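Local coordinates for protein UDP-N-acetylglucosamine 2-epimerase (Methanocaldococcus jannaschii, PDB 4NES) that probably catalyses the reversible epimerisation at C-2 of UDP-N-acetylglucosamine to UDP-N-acetylmannosamine as a GT-B-fold homodimer that binds UDP and its sugar nucleotide, at residues Asp173-Asn178 with Ala295-Val300; Ala281-Thr286 with Ile336-Lys341; Thr26-His31 with Arg356-Leu361. All coordinates share one frame; numbering follows the deposited sequence.

Interaction 1. Residues Asp173-Asn178 with Ala295-Val300; sequences DATLQN and ACILKV
T175 and L176 of helix 170-183 meet I297 and L298 in the last turn of helix 289-298, a purely apolar touch with no hydrogen bond across it. At the start of 173-178, D173 points its carboxylate elsewhere: OD1 and OD2 take the backbone N-H groups of S353 and G354, at the start of helix 353-363. T175 has the largest share of any residue. Its methyl CG2, anti to the backbone N (OG1 at chi1 -50°), slots in beside two partners at once, with CG2 lying 3.9 Å from L298 CD2 and 4.1 Å from I297 CG2. The same rotation keeps OG1 beside the backbone N, where it bonds to I171 O and Y271 OH; the hydroxyl is satisfied by its own helix and by helix 271-280, leaving the methyl to do the packing. L176, on the exposed side, adds a looser touch of CD2 on I297 CG2 at 4.4 Å. Farther along, N178 ND2 bonds within the helix to A174 O at 2.9 Å, with 155° at the hydrogen. Just beyond the contact a Schellman motif turns the chain at K299. The side chain of T175 is about 7 Å from the bound UDP, and the helix pair links the two Rossmann-like domains between which GT-B enzymes hold their nucleotide.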
loop_
_atom_site.group_PDB
_atom_site.type_symbol
_atom_site.label_atom_id
_atom_site.label_comp_id
_atom_site.label_asym_id
_atom_site.label_seq_id
_atom_site.Cartn_x
_atom_site.Cartn_y
_atom_site.Cartn_z
ATOM N N ASP A 173 -27.331 -6.035 -6.446
ATOM C CA ASP A 173 -27.835 -5.460 -7.695
ATOM C C ASP A 173 -27.631 -6.435 -8.849
ATOM O O ASP A 173 -28.538 -6.679 -9.640
ATOM C CB ASP A 173 -27.063 -4.199 -8.123
ATOM C CG ASP A 173 -26.917 -3.138 -7.039
ATOM O OD1 ASP A 173 -26.885 -3.437 -5.833
ATOM O OD2 ASP A 173 -26.754 -1.961 -7.436
ATOM N N ALA A 174 -26.416 -6.963 -8.973
ATOM C CA ALA A 174 -26.066 -7.818 -10.103
ATOM C C ALA A 174 -26.891 -9.104 -10.112
ATOM O O ALA A 174 -27.422 -9.517 -11.155
ATOM C CB ALA A 174 -24.585 -8.139 -10.092
ATOM N N THR A 175 -27.018 -9.722 -8.947
ATOM C CA THR A 175 -27.747 -10.976 -8.844
ATOM C C THR A 175 -29.225 -10.693 -9.117
ATOM O O THR A 175 -29.911 -11.496 -9.760
ATOM C CB THR A 175 -27.518 -11.646 -7.461
ATOM O OG1 THR A 175 -26.114 -11.700 -7.179
ATOM C CG2 THR A 175 -28.064 -13.052 -7.448
ATOM N N LEU A 176 -29.692 -9.523 -8.682
ATOM C CA LEU A 176 -31.072 -9.080 -8.884
ATOM C C LEU A 176 -31.372 -8.524 -10.285
ATOM O O LEU A 176 -32.529 -8.566 -10.721
ATOM C CB LEU A 176 -31.456 -8.039 -7.827
ATOM C CG LEU A 176 -32.157 -8.496 -6.544
ATOM C CD1 LEU A 176 -33.662 -8.602 -6.790
ATOM C CD2 LEU A 176 -31.600 -9.814 -6.022
ATOM N N GLN A 177 -30.367 -7.988 -10.981
ATOM C CA GLN A 177 -30.563 -7.524 -12.363
ATOM C C GLN A 177 -30.542 -8.711 -13.346
ATOM O O GLN A 177 -31.223 -8.678 -14.374
ATOM C CB GLN A 177 -29.615 -6.338 -12.774
ATOM C CG GLN A 177 -28.056 -6.522 -12.641
ATOM C CD GLN A 177 -27.174 -5.241 -12.909
ATOM O OE1 GLN A 177 -26.095 -5.332 -13.519
ATOM N NE2 GLN A 177 -27.620 -4.087 -12.427
ATOM N N ASN A 178 -29.832 -9.783 -12.988
ATOM C CA ASN A 178 -29.514 -10.865 -13.934
ATOM C C ASN A 178 -30.191 -12.229 -13.720
ATOM O O ASN A 178 -30.271 -13.022 -14.664
ATOM C CB ASN A 178 -27.996 -11.046 -14.063
ATOM C CG ASN A 178 -27.321 -9.851 -14.708
ATOM O OD1 ASN A 178 -27.388 -9.666 -15.923
ATOM N ND2 ASN A 178 -26.678 -9.028 -13.895
ATOM N N ALA A 295 -24.577 -17.154 -2.704
ATOM C CA ALA A 295 -25.242 -18.264 -2.026
ATOM C C ALA A 295 -26.197 -17.703 -0.975
ATOM O O ALA A 295 -27.348 -18.133 -0.865
ATOM C CB ALA A 295 -24.212 -19.189 -1.389
ATOM N N CYS A 296 -25.735 -16.702 -0.234
ATOM C CA CYS A 296 -26.552 -16.108 0.807
ATOM C C CYS A 296 -27.787 -15.425 0.204
ATOM O O CYS A 296 -28.923 -15.609 0.669
ATOM C CB CYS A 296 -25.707 -15.120 1.607
ATOM S SG CYS A 296 -26.558 -14.330 2.982
ATOM N N ILE A 297 -27.563 -14.656 -0.853
ATOM C CA ILE A 297 -28.629 -13.923 -1.519
ATOM C C ILE A 297 -29.680 -14.859 -2.112
ATOM O O ILE A 297 -30.891 -14.604 -2.007
ATOM C CB ILE A 297 -28.022 -13.027 -2.616
ATOM C CG1 ILE A 297 -27.168 -11.922 -1.976
ATOM C CG2 ILE A 297 -29.119 -12.443 -3.518
ATOM C CD1 ILE A 297 -26.153 -11.288 -2.928
ATOM N N LEU A 298 -29.219 -15.955 -2.708
ATOM C CA LEU A 298 -30.094 -16.915 -3.372
ATOM C C LEU A 298 -30.727 -17.923 -2.417
ATOM O O LEU A 298 -31.514 -18.775 -2.853
ATOM C CB LEU A 298 -29.314 -17.662 -4.451
ATOM C CG LEU A 298 -28.823 -16.788 -5.594
ATOM C CD1 LEU A 298 -27.870 -17.563 -6.499
ATOM C CD2 LEU A 298 -30.010 -16.246 -6.388
ATOM N N LYS A 299 -30.395 -17.819 -1.129
ATOM C CA LYS A 299 -30.922 -18.709 -0.084
ATOM C C LYS A 299 -30.526 -20.169 -0.315
ATOM O O LYS A 299 -31.334 -21.091 -0.140
ATOM C CB LYS A 299 -32.447 -18.608 0.038
ATOM C CG LYS A 299 -32.976 -17.206 0.151
ATOM C CD LYS A 299 -32.500 -16.502 1.399
ATOM C CE LYS A 299 -33.078 -15.085 1.432
ATOM N NZ LYS A 299 -32.533 -14.270 2.541
ATOM N N VAL A 300 -29.281 -20.373 -0.726
ATOM C CA VAL A 300 -28.740 -21.707 -0.902
ATOM C C VAL A 300 -27.640 -21.867 0.125
ATOM O O VAL A 300 -26.737 -21.045 0.179
ATOM C CB VAL A 300 -28.169 -21.880 -2.333
ATOM C CG1 VAL A 300 -27.578 -23.259 -2.521
ATOM C CG2 VAL A 300 -29.262 -21.625 -3.379
#

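Interaction 2. Residues Ala281-Thr286 with Ile336-Lys341; sequences AELILT and IMLNKK
L338, in the final turn of helix 327-338, presses one methyl, CD1, against both E282 and L283 at the entry to strand 283-286. The apolar part is simple: L283 CD2 meets L338 CD1 at 3.9 Å, the two side chains crossing at about a right angle. The first torsion of the buried L283, 95°, is well away from the staggered positions, which may reflect its tight surroundings. The second kind of contact sets a carboxylate against a methyl. E282 is extended, with CG anti to the backbone N (chi1 -177°), and its chain lies across L338, so that E282 OE2 comes 3.6 Å from L338 CD1 and E282 CG 3.9 Å from the same methyl. This is van der Waals contact; the charge is answered by K234, whose NZ forms a salt bridge with E282 OE1. No hydrogen bond links the two segments. The selenomethionine M337 starts toward the strand, but its end leads away to I303 and P301. In the fold, strand 283-286 runs between strands 201-205 and 302-304 of the second parallel sheet. Helix 327-338 packs at the beginning of this strand on the L283 side, while I284, pointing the opposite way, rests on V291 and A295 of helix 289-298.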
loop_
_atom_site.group_PDB
_atom_site.type_symbol
_atom_site.label_atom_id
_atom_site.label_comp_id
_atom_site.label_asym_id
_atom_site.label_seq_id
_atom_site.Cartn_x
_atom_site.Cartn_y
_atom_site.Cartn_z
ATOM N N ALA A 281 -28.652 -25.366 -6.933
ATOM C CA ALA A 281 -27.787 -26.288 -6.202
ATOM C C ALA A 281 -28.431 -26.649 -4.866
ATOM O O ALA A 281 -29.071 -25.804 -4.237
ATOM C CB ALA A 281 -26.430 -25.642 -5.975
ATOM N N GLU A 282 -28.265 -27.894 -4.425
ATOM C CA GLU A 282 -28.759 -28.260 -3.099
ATOM C C GLU A 282 -27.886 -27.599 -2.040
ATOM O O GLU A 282 -28.365 -27.189 -0.980
ATOM C CB GLU A 282 -28.784 -29.774 -2.905
ATOM C CG GLU A 282 -29.361 -30.196 -1.553
ATOM C CD GLU A 282 -29.508 -31.696 -1.410
ATOM O OE1 GLU A 282 -28.824 -32.439 -2.144
ATOM O OE2 GLU A 282 -30.308 -32.129 -0.555
ATOM N N LEU A 283 -26.600 -27.490 -2.339
ATOM C CA LEU A 283 -25.719 -26.694 -1.501
ATOM C C LEU A 283 -24.490 -26.273 -2.306
ATOM O O LEU A 283 -24.195 -26.847 -3.360
ATOM C CB LEU A 283 -25.403 -27.411 -0.179
ATOM C CG LEU A 283 -24.187 -28.278 0.081
ATOM C CD1 LEU A 283 -23.070 -27.383 0.513
ATOM C CD2 LEU A 283 -24.485 -29.304 1.177
ATOM N N ILE A 284 -23.841 -25.202 -1.858
ATOM C CA ILE A 284 -22.690 -24.644 -2.552
ATOM C C ILE A 284 -21.429 -24.811 -1.694
ATOM O O ILE A 284 -21.447 -24.542 -0.496
ATOM C CB ILE A 284 -22.947 -23.157 -2.900
ATOM C CG1 ILE A 284 -24.023 -23.049 -3.987
ATOM C CG2 ILE A 284 -21.655 -22.479 -3.325
ATOM C CD1 ILE A 284 -24.641 -21.662 -4.131
ATOM N N LEU A 285 -20.351 -25.301 -2.307
ATOM C CA LEU A 285 -19.069 -25.468 -1.629
ATOM C C LEU A 285 -18.078 -24.569 -2.329
ATOM O O LEU A 285 -17.903 -24.663 -3.540
ATOM C CB LEU A 285 -18.579 -26.905 -1.778
ATOM C CG LEU A 285 -19.571 -28.017 -1.462
ATOM C CD1 LEU A 285 -19.085 -29.358 -2.018
ATOM C CD2 LEU A 285 -19.737 -28.098 0.021
ATOM N N THR A 286 -17.419 -23.683 -1.592
ATOM C CA THR A 286 -16.597 -22.697 -2.271
ATOM C C THR A 286 -15.506 -22.104 -1.399
ATOM O O THR A 286 -15.573 -22.149 -0.164
ATOM C CB THR A 286 -17.490 -21.548 -2.803
ATOM O OG1 THR A 286 -16.785 -20.781 -3.792
ATOM C CG2 THR A 286 -17.946 -20.629 -1.673
ATOM N N ILE A 336 -25.315 -30.612 8.554
ATOM C CA ILE A 336 -25.969 -29.436 9.117
ATOM C C ILE A 336 -26.687 -28.651 8.024
ATOM O O ILE A 336 -27.860 -28.303 8.165
ATOM C CB ILE A 336 -24.945 -28.521 9.820
ATOM C CG1 ILE A 336 -24.331 -29.244 11.030
ATOM C CG2 ILE A 336 -25.585 -27.201 10.242
ATOM C CD1 ILE A 336 -23.140 -28.528 11.635
HETATM N N MSE A 337 -25.988 -28.394 6.926
HETATM C CA MSE A 337 -26.542 -27.552 5.869
HETATM C C MSE A 337 -27.628 -28.243 5.039
HETATM O O MSE A 337 -28.522 -27.583 4.517
HETATM C CB MSE A 337 -25.419 -27.017 4.982
HETATM C CG MSE A 337 -24.521 -26.020 5.692
HETATM SE SE MSE A 337 -25.572 -24.658 6.620
HETATM C CE MSE A 337 -24.564 -23.096 6.086
ATOM N N LEU A 338 -27.553 -29.566 4.930
ATOM C CA LEU A 338 -28.583 -30.352 4.247
ATOM C C LEU A 338 -29.937 -30.233 4.949
ATOM O O LEU A 338 -30.989 -30.347 4.316
ATOM C CB LEU A 338 -28.164 -31.824 4.199
ATOM C CG LEU A 338 -27.919 -32.517 2.858
ATOM C CD1 LEU A 338 -27.656 -31.527 1.736
ATOM C CD2 LEU A 338 -26.769 -33.502 2.992
ATOM N N ASN A 339 -29.901 -30.004 6.260
ATOM C CA ASN A 339 -31.113 -29.913 7.070
ATOM C C ASN A 339 -31.465 -28.481 7.463
ATOM O O ASN A 339 -32.451 -28.237 8.163
ATOM C CB ASN A 339 -30.971 -30.780 8.321
ATOM C CG ASN A 339 -30.939 -32.264 8.000
ATOM O OD1 ASN A 339 -31.981 -32.915 7.928
ATOM N ND2 ASN A 339 -29.741 -32.805 7.803
ATOM N N LYS A 340 -30.650 -27.540 7.002
ATOM C CA LYS A 340 -30.822 -26.127 7.314
ATOM C C LYS A 340 -32.025 -25.530 6.580
ATOM O O LYS A 340 -32.149 -25.672 5.364
ATOM C CB LYS A 340 -29.542 -25.379 6.931
ATOM C CG LYS A 340 -29.629 -23.868 6.993
ATOM C CD LYS A 340 -29.598 -23.366 8.424
ATOM C CE LYS A 340 -29.634 -21.850 8.455
ATOM N NZ LYS A 340 -29.832 -21.319 9.829
ATOM N N LYS A 341 -32.916 -24.874 7.318
ATOM C CA LYS A 341 -34.019 -24.148 6.693
ATOM C C LYS A 341 -33.452 -22.974 5.905
ATOM O O LYS A 341 -32.645 -22.202 6.430
ATOM C CB LYS A 341 -34.996 -23.625 7.744
ATOM C CG LYS A 341 -35.738 -24.692 8.524
ATOM C CD LYS A 341 -36.550 -24.046 9.639
ATOM C CE LYS A 341 -37.989 -24.515 9.616
ATOM N NZ LYS A 341 -38.562 -24.403 8.248
#

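Interaction 3. Residues Thr26-His31 with Arg356-Leu361; sequences TNIDWH and RIVRIL
The backbones of T26 and V358 stand well apart, their CA atoms 9.0 Å from each other, where the turn after helix 10-23 passes helix 353-363, and side chains alone bridge the gap. One methyl, V358 CG1, is the meeting point. It lies anti to the backbone N (chi1 174°), which carries it out from the helix toward the turn, where T26 and I28 both reach it. T26 approaches tip to tip, its CG2 ending 4.1 Å from V358 CG1. I28 instead slides past V358 in the opposite direction, so that only the end of its chain touches, I28 CD1 lying 4.1 Å from V358 CG1. The contact is small and at van der Waals range throughout.

What fixes the methyl of T26 is its hydroxyl. OG1 sits between the backbone N and the carbonyl carbon (chi1 75°), where it accepts the N-H of I28 at 3.1 Å from I28 N to T26 OG1, with an angle of 162° at the hydrogen. The same oxygen also bonds to L23 O, in the last turn of helix 10-23, so two bonds grip it. With an alanine here, the backbone N-H of I28 and the carbonyl of L23 would probably lose their shared mate, and, of this turn, only I28 would be likely still to reach V358 CG1.

V358 also touches A22 of helix 10-23, while I357 and I360 pack on F144 of strand 142-145. The bond from I28 N to T26 OG1 makes this an ST turn, here leading from helix 10-23 toward strand 30-34. The C-terminal helix thus packs against the first parallel sheet and its helix, as in GT-B folds, where the chain's end returns to the N-terminal domain.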
loop_
_atom_site.group_PDB
_atom_site.type_symbol
_atom_site.label_atom_id
_atom_site.label_comp_id
_atom_site.label_asym_id
_atom_site.label_seq_id
_atom_site.Cartn_x
_atom_site.Cartn_y
_atom_site.Cartn_z
ATOM N N THR A 26 -26.435 8.785 -16.779
ATOM C CA THR A 26 -25.983 10.122 -16.416
ATOM C C THR A 26 -25.248 10.803 -17.556
ATOM O O THR A 26 -24.980 10.198 -18.595
ATOM C CB THR A 26 -25.010 10.086 -15.215
ATOM O OG1 THR A 26 -23.723 9.613 -15.642
ATOM C CG2 THR A 26 -25.539 9.214 -14.097
ATOM N N ASN A 27 -24.896 12.072 -17.339
ATOM C CA ASN A 27 -24.076 12.826 -18.274
ATOM C C ASN A 27 -22.581 12.764 -17.950
ATOM O O ASN A 27 -21.783 13.530 -18.501
ATOM C CB ASN A 27 -24.517 14.290 -18.267
ATOM C CG ASN A 27 -24.039 15.046 -19.483
ATOM O OD1 ASN A 27 -24.209 14.593 -20.617
ATOM N ND2 ASN A 27 -23.424 16.202 -19.256
ATOM N N ILE A 28 -22.194 11.854 -17.059
ATOM C CA ILE A 28 -20.805 11.786 -16.611
ATOM C C ILE A 28 -19.915 11.278 -17.746
ATOM O O ILE A 28 -20.293 10.362 -18.483
ATOM C CB ILE A 28 -20.674 10.884 -15.355
ATOM C CG1 ILE A 28 -21.440 11.505 -14.181
ATOM C CG2 ILE A 28 -19.216 10.655 -14.992
ATOM C CD1 ILE A 28 -21.729 10.541 -13.060
ATOM N N ASP A 29 -18.754 11.908 -17.899
ATOM C CA ASP A 29 -17.724 11.447 -18.819
ATOM C C ASP A 29 -16.914 10.347 -18.129
ATOM O O ASP A 29 -16.151 10.619 -17.200
ATOM C CB ASP A 29 -16.816 12.624 -19.182
ATOM C CG ASP A 29 -15.683 12.237 -20.112
ATOM O OD1 ASP A 29 -15.802 11.216 -20.819
ATOM O OD2 ASP A 29 -14.679 12.980 -20.143
ATOM N N TRP A 30 -17.084 9.114 -18.583
ATOM C CA TRP A 30 -16.410 7.988 -17.951
ATOM C C TRP A 30 -15.968 6.951 -18.971
ATOM O O TRP A 30 -16.553 6.823 -20.049
ATOM C CB TRP A 30 -17.340 7.335 -16.930
ATOM C CG TRP A 30 -18.492 6.631 -17.572
ATOM C CD1 TRP A 30 -19.677 7.188 -17.974
ATOM C CD2 TRP A 30 -18.570 5.246 -17.894
ATOM N NE1 TRP A 30 -20.483 6.230 -18.529
ATOM C CE2 TRP A 30 -19.828 5.020 -18.494
ATOM C CE3 TRP A 30 -17.703 4.160 -17.738
ATOM C CZ2 TRP A 30 -20.237 3.764 -18.936
ATOM C CZ3 TRP A 30 -18.108 2.911 -18.175
ATOM C CH2 TRP A 30 -19.363 2.725 -18.765
ATOM N N HIS A 31 -14.938 6.193 -18.610
ATOM C CA HIS A 31 -14.470 5.098 -19.442
ATOM C C HIS A 31 -13.807 4.049 -18.575
ATOM O O HIS A 31 -13.576 4.276 -17.382
ATOM C CB HIS A 31 -13.505 5.592 -20.532
ATOM C CG HIS A 31 -14.194 6.198 -21.722
ATOM N ND1 HIS A 31 -14.323 7.549 -21.900
ATOM C CD2 HIS A 31 -14.810 5.611 -22.786
ATOM C CE1 HIS A 31 -14.983 7.789 -23.027
ATOM N NE2 HIS A 31 -15.288 6.629 -23.575
ATOM N N ARG A 356 -26.602 4.251 -5.800
ATOM C CA ARG A 356 -26.230 5.074 -4.646
ATOM C C ARG A 356 -24.775 5.536 -4.739
ATOM O O ARG A 356 -24.463 6.695 -4.462
ATOM C CB ARG A 356 -26.470 4.324 -3.337
ATOM C CG ARG A 356 -25.917 5.023 -2.100
ATOM C CD ARG A 356 -26.940 5.907 -1.399
ATOM N NE ARG A 356 -26.499 6.222 -0.040
ATOM C CZ ARG A 356 -25.960 7.373 0.339
ATOM N NH1 ARG A 356 -25.810 8.349 -0.531
ATOM N NH2 ARG A 356 -25.569 7.535 1.601
ATOM N N ILE A 357 -23.897 4.630 -5.158
ATOM C CA ILE A 357 -22.483 4.952 -5.356
ATOM C C ILE A 357 -22.302 6.070 -6.374
ATOM O O ILE A 357 -21.575 7.034 -6.121
ATOM C CB ILE A 357 -21.707 3.706 -5.784
ATOM C CG1 ILE A 357 -21.545 2.778 -4.580
ATOM C CG2 ILE A 357 -20.323 4.083 -6.329
ATOM C CD1 ILE A 357 -21.059 1.377 -4.942
ATOM N N VAL A 358 -22.994 5.973 -7.506
ATOM C CA VAL A 358 -22.887 7.007 -8.526
ATOM C C VAL A 358 -23.444 8.349 -8.031
ATOM O O VAL A 358 -22.879 9.403 -8.326
ATOM C CB VAL A 358 -23.542 6.551 -9.853
ATOM C CG1 VAL A 358 -23.573 7.672 -10.873
ATOM C CG2 VAL A 358 -22.775 5.383 -10.430
ATOM N N ARG A 359 -24.542 8.324 -7.273
ATOM C CA ARG A 359 -25.070 9.561 -6.691
ATOM C C ARG A 359 -24.056 10.212 -5.747
ATOM O O ARG A 359 -23.825 11.421 -5.810
ATOM C CB ARG A 359 -26.402 9.315 -5.967
ATOM C CG ARG A 359 -27.024 10.592 -5.409
ATOM C CD ARG A 359 -28.313 10.287 -4.639
ATOM N NE ARG A 359 -28.781 11.441 -3.870
ATOM C CZ ARG A 359 -29.604 12.370 -4.341
ATOM N NH1 ARG A 359 -30.051 12.290 -5.587
ATOM N NH2 ARG A 359 -29.980 13.384 -3.570
ATOM N N ILE A 360 -23.437 9.409 -4.887
ATOM C CA ILE A 360 -22.436 9.938 -3.962
ATOM C C ILE A 360 -21.260 10.571 -4.701
ATOM O O ILE A 360 -20.798 11.656 -4.327
ATOM C CB ILE A 360 -21.948 8.861 -2.961
ATOM C CG1 ILE A 360 -23.083 8.495 -2.006
ATOM C CG2 ILE A 360 -20.724 9.347 -2.167
ATOM C CD1 ILE A 360 -22.881 7.194 -1.241
ATOM N N LEU A 361 -20.789 9.917 -5.760
ATOM C CA LEU A 361 -19.656 10.445 -6.511
ATOM C C LEU A 361 -20.058 11.706 -7.256
ATOM O O LEU A 361 -19.245 12.607 -7.425
ATOM C CB LEU A 361 -19.106 9.401 -7.482
ATOM C CG LEU A 361 -18.479 8.171 -6.834
ATOM C CD1 LEU A 361 -18.076 7.195 -7.929
ATOM C CD2 LEU A 361 -17.280 8.553 -5.971
#

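In the fold
The order along the chain is 26-31, 173-178, 281-286, 295-300, 336-341 and 356-361, so that interaction 3 spans the other two, whose segments alternate. Interactions 1 and 2, with centres about 16 Å apart, meet at the second parallel sheet, where strand 283-286 runs on into helix 289-298 and V300 CG1 touches I284 CD1 at 3.7 Å. Interaction 3 lies on the first sheet's side, its centre about 24 Å from that of interaction 1 and about 39 Å from that of interaction 2. Because helix 170-183 follows the first sheet and helix 289-298 belongs to the second, interaction 1 joins the GT-B halves; interaction 2 stays within the second, and interaction 3 returns the C-terminal helix to the first.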